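Local coordinates for putative aminomethyltransferase (Leptospirillum rubarum, PDB 3TTG), which is a putative aminomethyltransferase, probably folate-binding and related to the T-protein of the glycine cleavage system, at residues I48-I62 and F112-A126. Sequence-based numbering, arbitrary orientation.
Sequences IFVEGEDRKNFLQGI and FVNHLKKYLFFRTKA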
# COMPACT_ATOMS: atom_id res chain seq x y z
N ILE A 48 4.44 -9.53 -12.40
CA ILE A 48 4.67 -9.19 -13.80
C ILE A 48 6.11 -8.96 -14.05
O ILE A 48 6.74 -8.16 -13.35
CB ILE A 48 3.88 -7.92 -14.19
CG1 ILE A 48 2.39 -7.99 -13.83
CG2 ILE A 48 4.06 -7.59 -15.69
CD1 ILE A 48 1.62 -9.23 -14.47
N PHE A 49 6.66 -9.62 -15.06
CA PHE A 49 8.10 -9.43 -15.35
C PHE A 49 8.29 -8.74 -16.67
O PHE A 49 7.53 -8.96 -17.62
CB PHE A 49 8.83 -10.77 -15.31
CG PHE A 49 8.91 -11.29 -13.88
CD1 PHE A 49 10.00 -10.97 -13.08
CD2 PHE A 49 7.81 -11.86 -13.28
CE1 PHE A 49 10.05 -11.41 -11.75
CE2 PHE A 49 7.86 -12.29 -11.94
CZ PHE A 49 8.96 -12.04 -11.19
N VAL A 50 9.31 -7.87 -16.73
CA VAL A 50 9.67 -7.15 -17.94
C VAL A 50 11.14 -7.46 -18.28
O VAL A 50 12.05 -7.18 -17.49
CB VAL A 50 9.40 -5.65 -17.87
CG1 VAL A 50 9.63 -5.00 -19.25
CG2 VAL A 50 7.99 -5.38 -17.37
N GLU A 51 11.36 -7.96 -19.47
CA GLU A 51 12.69 -8.28 -19.96
C GLU A 51 12.95 -7.60 -21.27
O GLU A 51 12.03 -7.03 -21.87
CB GLU A 51 12.80 -9.80 -20.09
CG GLU A 51 12.11 -10.40 -21.30
CD GLU A 51 12.10 -11.92 -21.33
OE1 GLU A 51 12.16 -12.48 -22.45
OE2 GLU A 51 12.06 -12.56 -20.25
N GLY A 52 14.21 -7.60 -21.66
CA GLY A 52 14.64 -7.04 -22.94
C GLY A 52 15.64 -5.93 -22.77
O GLY A 52 15.77 -5.34 -21.70
N GLU A 53 16.34 -5.63 -23.85
CA GLU A 53 17.39 -4.62 -23.87
C GLU A 53 16.87 -3.21 -23.54
O GLU A 53 17.59 -2.46 -22.90
CB GLU A 53 18.10 -4.62 -25.24
CG GLU A 53 19.03 -5.82 -25.32
CD GLU A 53 19.54 -6.05 -26.73
OE1 GLU A 53 19.63 -5.06 -27.50
OE2 GLU A 53 19.80 -7.23 -27.09
N ASP A 54 15.63 -2.87 -23.92
CA ASP A 54 15.03 -1.55 -23.62
C ASP A 54 14.08 -1.59 -22.43
O ASP A 54 13.33 -0.63 -22.25
CB ASP A 54 14.24 -1.03 -24.84
CG ASP A 54 15.09 -0.80 -26.08
OD1 ASP A 54 16.32 -0.56 -25.94
OD2 ASP A 54 14.54 -0.87 -27.19
N ARG A 55 14.16 -2.60 -21.56
CA ARG A 55 13.23 -2.69 -20.42
C ARG A 55 13.29 -1.47 -19.50
O ARG A 55 12.26 -1.03 -19.02
CB ARG A 55 13.46 -3.98 -19.61
CG ARG A 55 14.78 -4.06 -18.88
CD ARG A 55 15.09 -5.44 -18.37
NE ARG A 55 16.36 -5.49 -17.64
CZ ARG A 55 17.58 -5.51 -18.17
NH1 ARG A 55 17.74 -5.43 -19.49
NH2 ARG A 55 18.64 -5.57 -17.40
N LYS A 56 14.48 -0.92 -19.28
CA LYS A 56 14.70 0.15 -18.30
C LYS A 56 14.14 1.47 -18.80
O LYS A 56 13.41 2.12 -18.11
CB LYS A 56 16.22 0.26 -17.99
CG LYS A 56 16.78 -0.94 -17.20
CD LYS A 56 17.05 -0.63 -15.70
CE LYS A 56 17.91 -1.67 -15.01
NZ LYS A 56 17.12 -2.57 -14.12
N ASN A 57 14.53 1.87 -19.98
CA ASN A 57 14.04 3.10 -20.59
C ASN A 57 12.50 3.04 -20.78
O ASN A 57 11.80 4.05 -20.62
CB ASN A 57 14.76 3.30 -21.94
CG ASN A 57 16.21 3.76 -21.78
OD1 ASN A 57 16.69 4.04 -20.67
ND2 ASN A 57 16.95 3.85 -22.88
N PHE A 58 12.03 1.88 -21.21
CA PHE A 58 10.61 1.63 -21.41
C PHE A 58 9.84 1.93 -20.08
O PHE A 58 8.96 2.77 -20.05
CB PHE A 58 10.41 0.20 -21.90
CG PHE A 58 9.00 -0.32 -21.82
CD1 PHE A 58 7.97 0.33 -22.48
CD2 PHE A 58 8.68 -1.36 -20.97
CE1 PHE A 58 6.64 -0.07 -22.30
CE2 PHE A 58 7.36 -1.80 -20.83
CZ PHE A 58 6.35 -1.14 -21.49
N LEU A 59 10.21 1.28 -19.00
CA LEU A 59 9.53 1.48 -17.73
C LEU A 59 9.77 2.83 -17.11
O LEU A 59 8.85 3.40 -16.54
CB LEU A 59 9.89 0.37 -16.75
CG LEU A 59 9.32 -1.02 -17.12
CD1 LEU A 59 9.74 -2.06 -16.07
CD2 LEU A 59 7.82 -1.00 -17.21
N GLN A 60 10.95 3.39 -17.29
CA GLN A 60 11.28 4.73 -16.76
C GLN A 60 10.37 5.83 -17.33
O GLN A 60 10.10 6.81 -16.64
CB GLN A 60 12.74 5.06 -17.11
CG GLN A 60 13.30 6.36 -16.56
CD GLN A 60 13.64 6.29 -15.08
OE1 GLN A 60 13.04 5.55 -14.29
NE2 GLN A 60 14.56 7.13 -14.67
N GLY A 61 9.91 5.66 -18.58
CA GLY A 61 9.05 6.63 -19.23
C GLY A 61 7.59 6.50 -18.82
O GLY A 61 6.78 7.38 -19.11
N ILE A 62 7.24 5.48 -18.06
CA ILE A 62 5.82 5.33 -17.68
C ILE A 62 5.58 5.29 -16.16
O ILE A 62 4.48 5.62 -15.74
CB ILE A 62 5.14 4.15 -18.37
CG1 ILE A 62 5.76 2.88 -18.04
CG2 ILE A 62 5.14 4.34 -19.91
CD1 ILE A 62 5.19 1.66 -18.82
N PHE A 112 -3.37 -3.87 -15.82
CA PHE A 112 -2.00 -3.41 -15.65
C PHE A 112 -1.13 -3.78 -16.84
O PHE A 112 -0.40 -2.95 -17.31
CB PHE A 112 -1.36 -3.92 -14.36
CG PHE A 112 0.02 -3.34 -14.12
CD1 PHE A 112 0.18 -2.03 -13.70
CD2 PHE A 112 1.17 -4.12 -14.29
CE1 PHE A 112 1.45 -1.50 -13.47
CE2 PHE A 112 2.43 -3.59 -14.07
CZ PHE A 112 2.57 -2.30 -13.62
N VAL A 113 -1.20 -5.01 -17.33
CA VAL A 113 -0.43 -5.45 -18.49
C VAL A 113 -0.85 -4.65 -19.73
O VAL A 113 0.02 -4.18 -20.47
CB VAL A 113 -0.55 -6.97 -18.65
CG1 VAL A 113 -0.06 -7.44 -20.03
CG2 VAL A 113 0.27 -7.66 -17.56
N ASN A 114 -2.16 -4.41 -19.90
CA ASN A 114 -2.66 -3.58 -21.01
C ASN A 114 -2.12 -2.15 -20.94
O ASN A 114 -1.87 -1.53 -21.97
CB ASN A 114 -4.22 -3.56 -21.03
CG ASN A 114 -4.85 -4.88 -21.48
OD1 ASN A 114 -4.22 -5.71 -22.13
ND2 ASN A 114 -6.12 -5.09 -21.16
N HIS A 115 -2.03 -1.61 -19.77
CA HIS A 115 -1.44 -0.26 -19.56
C HIS A 115 0.02 -0.23 -19.97
O HIS A 115 0.39 0.60 -20.79
CB HIS A 115 -1.57 0.20 -18.14
CG HIS A 115 -1.00 1.57 -17.88
ND1 HIS A 115 -1.66 2.71 -18.27
CD2 HIS A 115 0.18 1.93 -17.30
CE1 HIS A 115 -0.87 3.73 -17.95
NE2 HIS A 115 0.26 3.31 -17.38
N LEU A 116 0.80 -1.21 -19.57
CA LEU A 116 2.20 -1.26 -20.06
C LEU A 116 2.27 -1.41 -21.59
O LEU A 116 3.10 -0.76 -22.23
CB LEU A 116 2.92 -2.45 -19.44
CG LEU A 116 3.10 -2.47 -17.90
CD1 LEU A 116 3.95 -3.66 -17.48
CD2 LEU A 116 3.74 -1.27 -17.40
N LYS A 117 1.40 -2.27 -22.20
CA LYS A 117 1.45 -2.53 -23.63
C LYS A 117 1.02 -1.32 -24.42
O LYS A 117 1.53 -1.13 -25.50
CB LYS A 117 0.60 -3.75 -24.02
CG LYS A 117 1.25 -5.02 -23.55
CD LYS A 117 0.46 -6.21 -23.92
CE LYS A 117 1.21 -7.46 -23.52
NZ LYS A 117 0.45 -8.71 -23.84
N LYS A 118 0.19 -0.46 -23.86
CA LYS A 118 -0.18 0.83 -24.47
C LYS A 118 1.07 1.67 -24.83
O LYS A 118 1.05 2.41 -25.81
CB LYS A 118 -1.03 1.61 -23.44
CG LYS A 118 -1.66 2.87 -23.93
CD LYS A 118 -2.45 3.50 -22.83
CE LYS A 118 -2.87 4.90 -23.20
NZ LYS A 118 -3.79 5.48 -22.19
N TYR A 119 2.14 1.56 -24.00
CA TYR A 119 3.38 2.31 -24.19
C TYR A 119 4.51 1.49 -24.77
O TYR A 119 5.62 2.00 -24.93
CB TYR A 119 3.79 2.93 -22.82
CG TYR A 119 2.82 4.01 -22.44
CD1 TYR A 119 3.03 5.33 -22.84
CD2 TYR A 119 1.79 3.76 -21.54
CE1 TYR A 119 2.18 6.34 -22.45
CE2 TYR A 119 0.91 4.78 -21.15
CZ TYR A 119 1.06 6.04 -21.68
OH TYR A 119 0.20 7.06 -21.33
N LEU A 120 4.25 0.25 -25.13
CA LEU A 120 5.24 -0.63 -25.71
C LEU A 120 5.13 -0.39 -27.24
O LEU A 120 4.32 -1.01 -27.92
CB LEU A 120 4.93 -2.09 -25.28
CG LEU A 120 5.97 -3.18 -25.60
CD1 LEU A 120 7.37 -2.72 -25.26
CD2 LEU A 120 5.71 -4.46 -24.75
N PHE A 121 5.89 0.57 -27.74
CA PHE A 121 5.75 1.01 -29.12
C PHE A 121 6.57 0.13 -30.10
O PHE A 121 7.43 -0.66 -29.71
CB PHE A 121 6.15 2.48 -29.25
CG PHE A 121 5.42 3.43 -28.34
CD1 PHE A 121 4.03 3.41 -28.25
CD2 PHE A 121 6.12 4.35 -27.56
CE1 PHE A 121 3.35 4.30 -27.41
CE2 PHE A 121 5.43 5.22 -26.71
CZ PHE A 121 4.06 5.20 -26.65
N PHE A 122 6.23 0.25 -31.36
CA PHE A 122 6.91 -0.44 -32.47
C PHE A 122 8.43 -0.48 -32.31
O PHE A 122 9.08 0.56 -32.15
CB PHE A 122 6.56 0.29 -33.80
CG PHE A 122 7.38 0.04 -35.07
CD1 PHE A 122 7.21 -1.11 -35.81
CD2 PHE A 122 8.15 1.07 -35.63
CE1 PHE A 122 7.88 -1.30 -37.01
CE2 PHE A 122 8.80 0.90 -36.84
CZ PHE A 122 8.65 -0.27 -37.55
N ARG A 123 8.97 -1.69 -32.33
CA ARG A 123 10.40 -1.97 -32.27
C ARG A 123 11.03 -1.60 -30.91
O ARG A 123 12.24 -1.42 -30.82
CB ARG A 123 11.19 -1.33 -33.45
CG ARG A 123 10.87 -1.96 -34.83
CD ARG A 123 11.49 -1.17 -35.98
NE ARG A 123 12.95 -1.35 -36.05
CZ ARG A 123 13.87 -0.40 -36.24
NH1 ARG A 123 13.51 0.88 -36.39
NH2 ARG A 123 15.16 -0.71 -36.29
N THR A 124 10.23 -1.54 -29.83
CA THR A 124 10.79 -1.35 -28.50
C THR A 124 11.25 -2.77 -28.06
O THR A 124 10.50 -3.73 -28.22
CB THR A 124 9.80 -0.65 -27.54
OG1 THR A 124 9.69 0.70 -27.94
CG2 THR A 124 10.26 -0.71 -26.10
N LYS A 125 12.48 -2.91 -27.57
CA LYS A 125 13.06 -4.20 -27.19
C LYS A 125 12.72 -4.52 -25.74
O LYS A 125 13.56 -4.42 -24.86
CB LYS A 125 14.58 -4.20 -27.42
CG LYS A 125 14.98 -3.96 -28.86
CD LYS A 125 16.48 -4.03 -29.04
CE LYS A 125 16.90 -3.74 -30.47
NZ LYS A 125 16.41 -4.77 -31.40
N ALA A 126 11.46 -4.82 -25.49
CA ALA A 126 10.98 -5.20 -24.16
C ALA A 126 9.87 -6.22 -24.35
O ALA A 126 9.17 -6.16 -25.34
CB ALA A 126 10.50 -3.98 -23.37
O HOH W 1 1.78 5.44 -16.55
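One face of the Phe-58 ring is covered by Leu-120, whose CD1 stands 4.1 Å from the ring centroid and nearly on its normal, a CH-pi contact. At the ring's edge, close to its plane, lie two backbone carbonyl oxygens, Tyr-119 O and Leu-116 O, the latter 3.4 Å from Phe-58 CZ. The Phe-58 CG is anti to the backbone N (chi1 165°), which brings the ring edge to these carbonyls. Four residues further on, Ile-62 lays CG2 over a face of the Tyr-119 ring in a second CH-pi contact, and Ile-62 CD1 meets Leu-116 CD2 at 3.6 Å. A water joins Ile-62 O to His-115 NE2.

At the type I turn from Gly-52 to Arg-55 the grip is polar and two-way. Asp-54 N donates to Lys-125 O (2.8 Å), and Lys-125 N returns a bond to Asp-54 OD2 at 2.9 Å, arriving on the anti side and 33° out of the carboxylate plane. Losing the carboxylate, as with an alanine here, would probably leave Lys-125 N without its acceptor and only the backbone bond holding the pair. Gly-52 lies so close to Lys-125 O that a CB would clash.

Strands 48-51 and 127-130 are antiparallel neighbours in a five-stranded sheet. Helix 109-118 packs on one face of it through Leu-116, Phe-112 and Val-113, whose CG2 meets Ile-48 CD1 at 3.7 Å: a helix-on-antiparallel-sheet layer within the probable folate-binding domain.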